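Local atomic coordinates of DyP (Bjerkandera adusta, PDB entry 3VXJ), a protein that binds heme b and probably acts as a peroxidase of the dye-decolorizing family, here with 2,6-dimethoxyphenol bound. Residues F95-A98 with A99-G102; T248-E251 with G252-L256; A276-P279 with A280-A283. All coordinates share one frame; numbering follows the deposited sequence.

Interaction 1: F95-A98 with A99-G102; sequences FADA and ANLG
A short, weakly bonded helix about 98-101, closed by a Schellman motif at G102, brings D97 against N100 and L101. The side-chain link is a nearly straight hydrogen bond, 174° at the hydrogen, from N100 ND2 to D97 OD1 at 2.9 Å. ND2 reaches OD1 on its anti side, somewhat out of the carboxylate plane, and OD1 lies in the amide plane of N100, while carboxylate and amide are turned 67° against each other. The trans-like chi1 of D97 (-159°) turns CG away from the backbone N and lets OD1 meet N100. OD2 is engaged elsewhere, in a salt bridge with R368 and a hydrogen bond with Y427.

Backbone bonds set the turn. L101 N donates to D97 O at 3.2 Å, in the carbonyl plane, and weakly to A98 O. CG of L101 lies 3.6 Å from D97 O, and the L101 side chain packs on F367 and I372 of helix 367-375. Two waters bridge backbone atoms: one joins F95 O to A99 N, the other A96 O to N100 N. At the end G102 N bonds to A99 O at 3.0 Å; with positive phi, a CB on G102 would jam against the preceding carbonyl O. Both carboxylate oxygens of buried D97 thus have partners, and the charge of R368 probably helps keep it ionised.

Interaction 2: T248-E251 with G252-L256; sequences TQQE and GAEFL
E254 reaches back one helical turn to Q250, and its side chain can be followed atom by atom. CB of E254 sits 3.7 Å from Q250 O. CG of E254, anti to the carbonyl carbon (chi1 -64°), comes closer to the same Q250 O, at 3.3 Å. A bend at chi2 brings CD of E254 within 4.0 Å of Q250 NE2. At the tip, E254 OE2 accepts from Q250 NE2 at 3.2 Å, with a moderate angle of 144° at the hydrogen. The donor stands above the carboxylate plane, 40° out of it, whereas OE2 lies in the amide plane of Q250. The other oxygen, OE1, forms a salt bridge with K265, so the two oxygens serve different partners. A leucine in place of E254 would probably leave K265 without this counter-charge and the Q250 amide freer to turn.

These residues occupy the first turns of helix 249-261, which begins with a capping box. T248 is the N-cap: its OG1 accepts from E251 N at 3.1 Å, and E251 OE1 in return accepts from T248 N at 3.0 Å, met from above the carboxylate plane. Regular backbone bonds follow, G252 N to T248 O at 2.8 Å, then A253 N to Q249 O, E254 N to Q250 O and F255 N to E251 O. On one side of the helix A253 packs on T234 and L235 of helix 227-236; elsewhere round it, F255 lies against I239 and P407.

Interaction 3: A276-P279 with A280-A283; sequences ADDP and ALGA
Hydrogen bonds account for most of the link between D278 and the turn that follows. D278 OD1 accepts from L281 N at 3.1 Å, with an angle of 160° at the hydrogen; the donor approaches from well above the carboxylate plane, 68° out of it. Extending CG away from the backbone N (chi1 -179°) carries the carboxylate forward over the first turn, where OD1 can meet this amide. Two backbone bonds run alongside: G282 N to D278 O at 3.0 Å, in the carbonyl plane, and A283 N to P279 O at 3.1 Å. Before the turn, D278 N makes a weak bond to D277 OD1, an oxygen also hydrogen-bonded to S266 OG.

In van der Waals contact, CB of L281 lies over the same face of the D278 carboxylate that its backbone N approaches, 3.5 Å from D278 CG and 3.7 Å from D278 OD2, the two side chains crossing at about a right angle. A280 CB, near the level of the carboxylate plane, comes within 3.6 Å of D278 OD1. L281 is buried, touching L272 and R287.

P279, at the first position of the helix, has no backbone N-H to be satisfied, so its nitrogen needs no cap. Aspartate as N-cap and its side-chain bond to the third residue beyond make this a side-chain-capped helix start, with proline at the first position, where it is common, here of the single turn 279-282.

Overall arrangement
The three local contacts follow one another along the chain, each at or near the end of a helix. Interactions 2 and 3 both belong to the C-terminal Dyp-type peroxidase region and lie on the same side of the chain's centre, with centres 16 Å and nearest atoms about 5 Å apart, without touching. Interaction 1, in the N-terminal DyP region, lies across the chain's centre from interaction 3, 37 Å away between centres. Two of them lie near the heme: the L101 side chain is about 7 Å and G282 about 10 Å from the bound heme. The L281 side chain is about 13 Å from a bound 2,6-dimethoxyphenol. In interaction 2, the F255 and R263 side chains are about 11 Å apart.

Interaction 1: F95-A98 with A99-G102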
loop_
_atom_site.group_PDB
_atom_site.type_symbol
_atom_site.label_atom_id
_atom_site.label_comp_id
_atom_site.label_asym_id
_atom_site.label_seq_id
_atom_site.Cartn_x
_atom_site.Cartn_y
_atom_site.Cartn_z
ATOM N N PHE A 95 -5.769 0.015 -15.720
ATOM C CA PHE A 95 -6.660 -0.980 -16.327
ATOM C C PHE A 95 -5.934 -1.721 -17.457
ATOM O O PHE A 95 -6.019 -2.946 -17.549
ATOM C CB PHE A 95 -7.950 -0.308 -16.824
ATOM C CG PHE A 95 -9.045 -1.268 -17.251
ATOM C CD1 PHE A 95 -9.398 -2.378 -16.477
ATOM C CD2 PHE A 95 -9.752 -1.030 -18.428
ATOM C CE1 PHE A 95 -10.435 -3.238 -16.883
ATOM C CE2 PHE A 95 -10.785 -1.880 -18.835
ATOM C CZ PHE A 95 -11.114 -2.981 -18.065
ATOM N N ALA A 96 -5.176 -0.984 -18.270
ATOM C CA ALA A 96 -4.405 -1.576 -19.367
ATOM C C ALA A 96 -3.279 -2.481 -18.873
ATOM O O ALA A 96 -2.777 -3.311 -19.638
ATOM C CB ALA A 96 -3.831 -0.479 -20.243
ATOM N N ASP A 97 -2.892 -2.319 -17.610
ATOM C CA ASP A 97 -1.806 -3.085 -17.010
ATOM C C ASP A 97 -2.329 -4.216 -16.125
ATOM O O ASP A 97 -1.542 -5.039 -15.643
ATOM C CB ASP A 97 -0.918 -2.146 -16.177
ATOM C CG ASP A 97 0.486 -2.704 -15.920
ATOM O OD1 ASP A 97 1.037 -3.409 -16.799
ATOM O OD2 ASP A 97 1.051 -2.409 -14.846
ATOM N N ALA A 98 -3.647 -4.272 -15.920
ATOM C CA ALA A 98 -4.226 -5.121 -14.878
ATOM C C ALA A 98 -3.994 -6.606 -15.137
ATOM O O ALA A 98 -3.676 -7.365 -14.210
ATOM C CB ALA A 98 -5.696 -4.807 -14.699
ATOM N N ALA A 99 -4.117 -7.028 -16.393
ATOM C CA ALA A 99 -3.860 -8.420 -16.724
ATOM C C ALA A 99 -2.409 -8.806 -16.417
ATOM O O ALA A 99 -2.150 -9.922 -15.961
ATOM C CB ALA A 99 -4.217 -8.702 -18.179
ATOM N N ASN A 100 -1.468 -7.889 -16.641
ATOM C CA ASN A 100 -0.068 -8.141 -16.301
ATOM C C ASN A 100 0.138 -8.372 -14.822
ATOM O O ASN A 100 1.011 -9.143 -14.429
ATOM C CB ASN A 100 0.843 -7.010 -16.761
ATOM C CG ASN A 100 0.856 -6.842 -18.256
ATOM O OD1 ASN A 100 0.865 -7.823 -19.010
ATOM N ND2 ASN A 100 0.866 -5.601 -18.704
ATOM N N LEU A 101 -0.664 -7.688 -14.007
ATOM C CA LEU A 101 -0.610 -7.846 -12.554
ATOM C C LEU A 101 -1.217 -9.164 -12.090
ATOM O O LEU A 101 -1.013 -9.562 -10.940
ATOM C CB LEU A 101 -1.304 -6.676 -11.845
ATOM C CG LEU A 101 -0.813 -5.258 -12.171
ATOM C CD1 LEU A 101 -1.764 -4.203 -11.605
ATOM C CD2 LEU A 101 0.614 -5.048 -11.647
ATOM N N GLY A 102 -1.956 -9.836 -12.977
ATOM C CA GLY A 102 -2.613 -11.101 -12.642
ATOM C C GLY A 102 -4.087 -10.965 -12.304
ATOM O O GLY A 102 -4.732 -11.938 -11.906
HETATM O O HOH W 1 -5.164 -5.387 -18.591
HETATM O O HOH W 2 -2.397 -5.993 -18.903
#

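Interaction 2: T248-E251 with G252-L256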
loop_
_atom_site.group_PDB
_atom_site.type_symbol
_atom_site.label_atom_id
_atom_site.label_comp_id
_atom_site.label_asym_id
_atom_site.label_seq_id
_atom_site.Cartn_x
_atom_site.Cartn_y
_atom_site.Cartn_z
ATOM N N THR A 248 -2.985 -26.150 19.745
ATOM C CA THR A 248 -4.431 -26.326 19.657
ATOM C C THR A 248 -4.830 -25.871 18.257
ATOM O O THR A 248 -4.060 -25.158 17.589
ATOM C CB THR A 248 -5.186 -25.473 20.684
ATOM O OG1 THR A 248 -4.974 -24.089 20.386
ATOM C CG2 THR A 248 -4.724 -25.781 22.118
ATOM N N GLN A 249 -6.022 -26.242 17.809
ATOM C CA GLN A 249 -6.464 -25.789 16.497
ATOM C C GLN A 249 -6.450 -24.264 16.390
ATOM O O GLN A 249 -6.000 -23.723 15.383
ATOM C CB GLN A 249 -7.834 -26.342 16.141
ATOM C CG GLN A 249 -8.250 -25.954 14.734
ATOM C CD GLN A 249 -9.704 -26.217 14.459
ATOM O OE1 GLN A 249 -10.506 -26.381 15.385
ATOM N NE2 GLN A 249 -10.067 -26.241 13.180
ATOM N N GLN A 250 -6.934 -23.572 17.420
ATOM C CA GLN A 250 -6.959 -22.113 17.362
ATOM C C GLN A 250 -5.543 -21.563 17.244
ATOM O O GLN A 250 -5.296 -20.674 16.434
ATOM C CB GLN A 250 -7.715 -21.496 18.544
ATOM C CG GLN A 250 -8.018 -19.980 18.386
ATOM C CD GLN A 250 -8.956 -19.642 17.212
ATOM O OE1 GLN A 250 -9.979 -20.298 16.999
ATOM N NE2 GLN A 250 -8.614 -18.596 16.467
ATOM N N GLU A 251 -4.612 -22.115 18.021
ATOM C CA GLU A 251 -3.208 -21.705 17.938
ATOM C C GLU A 251 -2.633 -21.983 16.555
ATOM O O GLU A 251 -1.868 -21.176 16.015
ATOM C CB GLU A 251 -2.365 -22.423 18.999
ATOM C CG GLU A 251 -2.576 -21.892 20.403
ATOM C CD GLU A 251 -2.005 -22.795 21.479
ATOM O OE1 GLU A 251 -1.599 -23.944 21.185
ATOM O OE2 GLU A 251 -1.963 -22.340 22.646
ATOM N N GLY A 252 -2.975 -23.142 16.001
ATOM C CA GLY A 252 -2.447 -23.556 14.705
ATOM C C GLY A 252 -2.980 -22.704 13.569
ATOM O O GLY A 252 -2.287 -22.499 12.567
ATOM N N ALA A 253 -4.209 -22.210 13.728
ATOM C CA ALA A 253 -4.832 -21.324 12.747
ATOM C C ALA A 253 -4.203 -19.941 12.789
ATOM O O ALA A 253 -3.884 -19.367 11.739
ATOM C CB ALA A 253 -6.345 -21.230 12.990
ATOM N N GLU A 254 -4.002 -19.419 14.001
ATOM C CA GLU A 254 -3.312 -18.143 14.185
ATOM C C GLU A 254 -1.899 -18.243 13.632
ATOM O O GLU A 254 -1.431 -17.338 12.936
ATOM C CB GLU A 254 -3.256 -17.740 15.660
ATOM C CG GLU A 254 -4.614 -17.464 16.325
ATOM C CD GLU A 254 -5.442 -16.310 15.729
ATOM O OE1 GLU A 254 -4.990 -15.557 14.826
ATOM O OE2 GLU A 254 -6.599 -16.165 16.191
ATOM N N PHE A 255 -1.223 -19.354 13.919
ATOM C CA PHE A 255 0.133 -19.567 13.419
ATOM C C PHE A 255 0.159 -19.621 11.894
ATOM O O PHE A 255 1.010 -18.981 11.273
ATOM C CB PHE A 255 0.719 -20.841 14.031
ATOM C CG PHE A 255 2.172 -21.090 13.696
ATOM C CD1 PHE A 255 3.150 -20.107 13.878
ATOM C CD2 PHE A 255 2.566 -22.338 13.235
ATOM C CE1 PHE A 255 4.489 -20.371 13.585
ATOM C CE2 PHE A 255 3.906 -22.606 12.948
ATOM C CZ PHE A 255 4.867 -21.623 13.124
ATOM N N LEU A 256 -0.787 -20.338 11.283
ATOM C CA LEU A 256 -0.849 -20.367 9.823
ATOM C C LEU A 256 -1.010 -18.953 9.234
ATOM O O LEU A 256 -0.324 -18.610 8.257
ATOM C CB LEU A 256 -1.951 -21.318 9.329
ATOM C CG LEU A 256 -2.084 -21.422 7.809
ATOM C CD1 LEU A 256 -0.810 -21.924 7.152
ATOM C CD2 LEU A 256 -3.235 -22.340 7.470
#

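Interaction 3: A276-P279 with A280-A283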
loop_
_atom_site.group_PDB
_atom_site.type_symbol
_atom_site.label_atom_id
_atom_site.label_comp_id
_atom_site.label_asym_id
_atom_site.label_seq_id
_atom_site.Cartn_x
_atom_site.Cartn_y
_atom_site.Cartn_z
ATOM N N ALA A 276 5.738 -18.432 18.568
ATOM C CA ALA A 276 4.633 -17.865 19.339
ATOM C C ALA A 276 4.688 -16.363 19.193
ATOM O O ALA A 276 5.760 -15.779 18.967
ATOM C CB ALA A 276 4.728 -18.257 20.808
ATOM N N ASP A 277 3.526 -15.733 19.313
ATOM C CA ASP A 277 3.446 -14.287 19.238
ATOM C C ASP A 277 4.216 -13.645 20.398
ATOM O O ASP A 277 4.379 -14.240 21.474
ATOM C CB ASP A 277 1.973 -13.863 19.216
ATOM C CG ASP A 277 1.778 -12.375 18.981
ATOM O OD1 ASP A 277 2.690 -11.688 18.470
ATOM O OD2 ASP A 277 0.689 -11.882 19.329
ATOM N N ASP A 278 4.729 -12.451 20.144
ATOM C CA ASP A 278 5.373 -11.632 21.164
ATOM C C ASP A 278 4.790 -10.235 20.973
ATOM O O ASP A 278 5.328 -9.432 20.208
ATOM C CB ASP A 278 6.894 -11.635 20.975
ATOM C CG ASP A 278 7.640 -10.818 22.035
ATOM O OD1 ASP A 278 7.042 -9.964 22.728
ATOM O OD2 ASP A 278 8.862 -11.032 22.158
ATOM N N PRO A 279 3.664 -9.950 21.643
ATOM C CA PRO A 279 2.995 -8.677 21.416
ATOM C C PRO A 279 3.833 -7.460 21.829
ATOM O O PRO A 279 3.715 -6.412 21.198
ATOM C CB PRO A 279 1.719 -8.789 22.261
ATOM C CG PRO A 279 1.487 -10.254 22.400
ATOM C CD PRO A 279 2.849 -10.871 22.458
ATOM N N ALA A 280 4.686 -7.617 22.846
ATOM C CA ALA A 280 5.607 -6.548 23.253
ATOM C C ALA A 280 6.542 -6.173 22.109
ATOM O O ALA A 280 6.791 -4.981 21.854
ATOM C CB ALA A 280 6.405 -6.951 24.503
ATOM N N LEU A 281 7.047 -7.188 21.412
ATOM C CA LEU A 281 7.877 -6.968 20.229
ATOM C C LEU A 281 7.108 -6.317 19.069
ATOM O O LEU A 281 7.612 -5.389 18.437
ATOM C CB LEU A 281 8.515 -8.280 19.781
ATOM C CG LEU A 281 9.234 -8.287 18.432
ATOM C CD1 LEU A 281 10.412 -7.307 18.410
ATOM C CD2 LEU A 281 9.704 -9.696 18.144
ATOM N N GLY A 282 5.896 -6.800 18.798
ATOM C CA GLY A 282 5.051 -6.224 17.744
ATOM C C GLY A 282 4.828 -4.732 17.898
ATOM O O GLY A 282 4.798 -3.996 16.906
ATOM N N ALA A 283 4.683 -4.296 19.146
ATOM C CA ALA A 283 4.442 -2.892 19.470
ATOM C C ALA A 283 5.739 -2.118 19.720
ATOM O O ALA A 283 5.717 -1.031 20.305
ATOM C CB ALA A 283 3.523 -2.795 20.685
#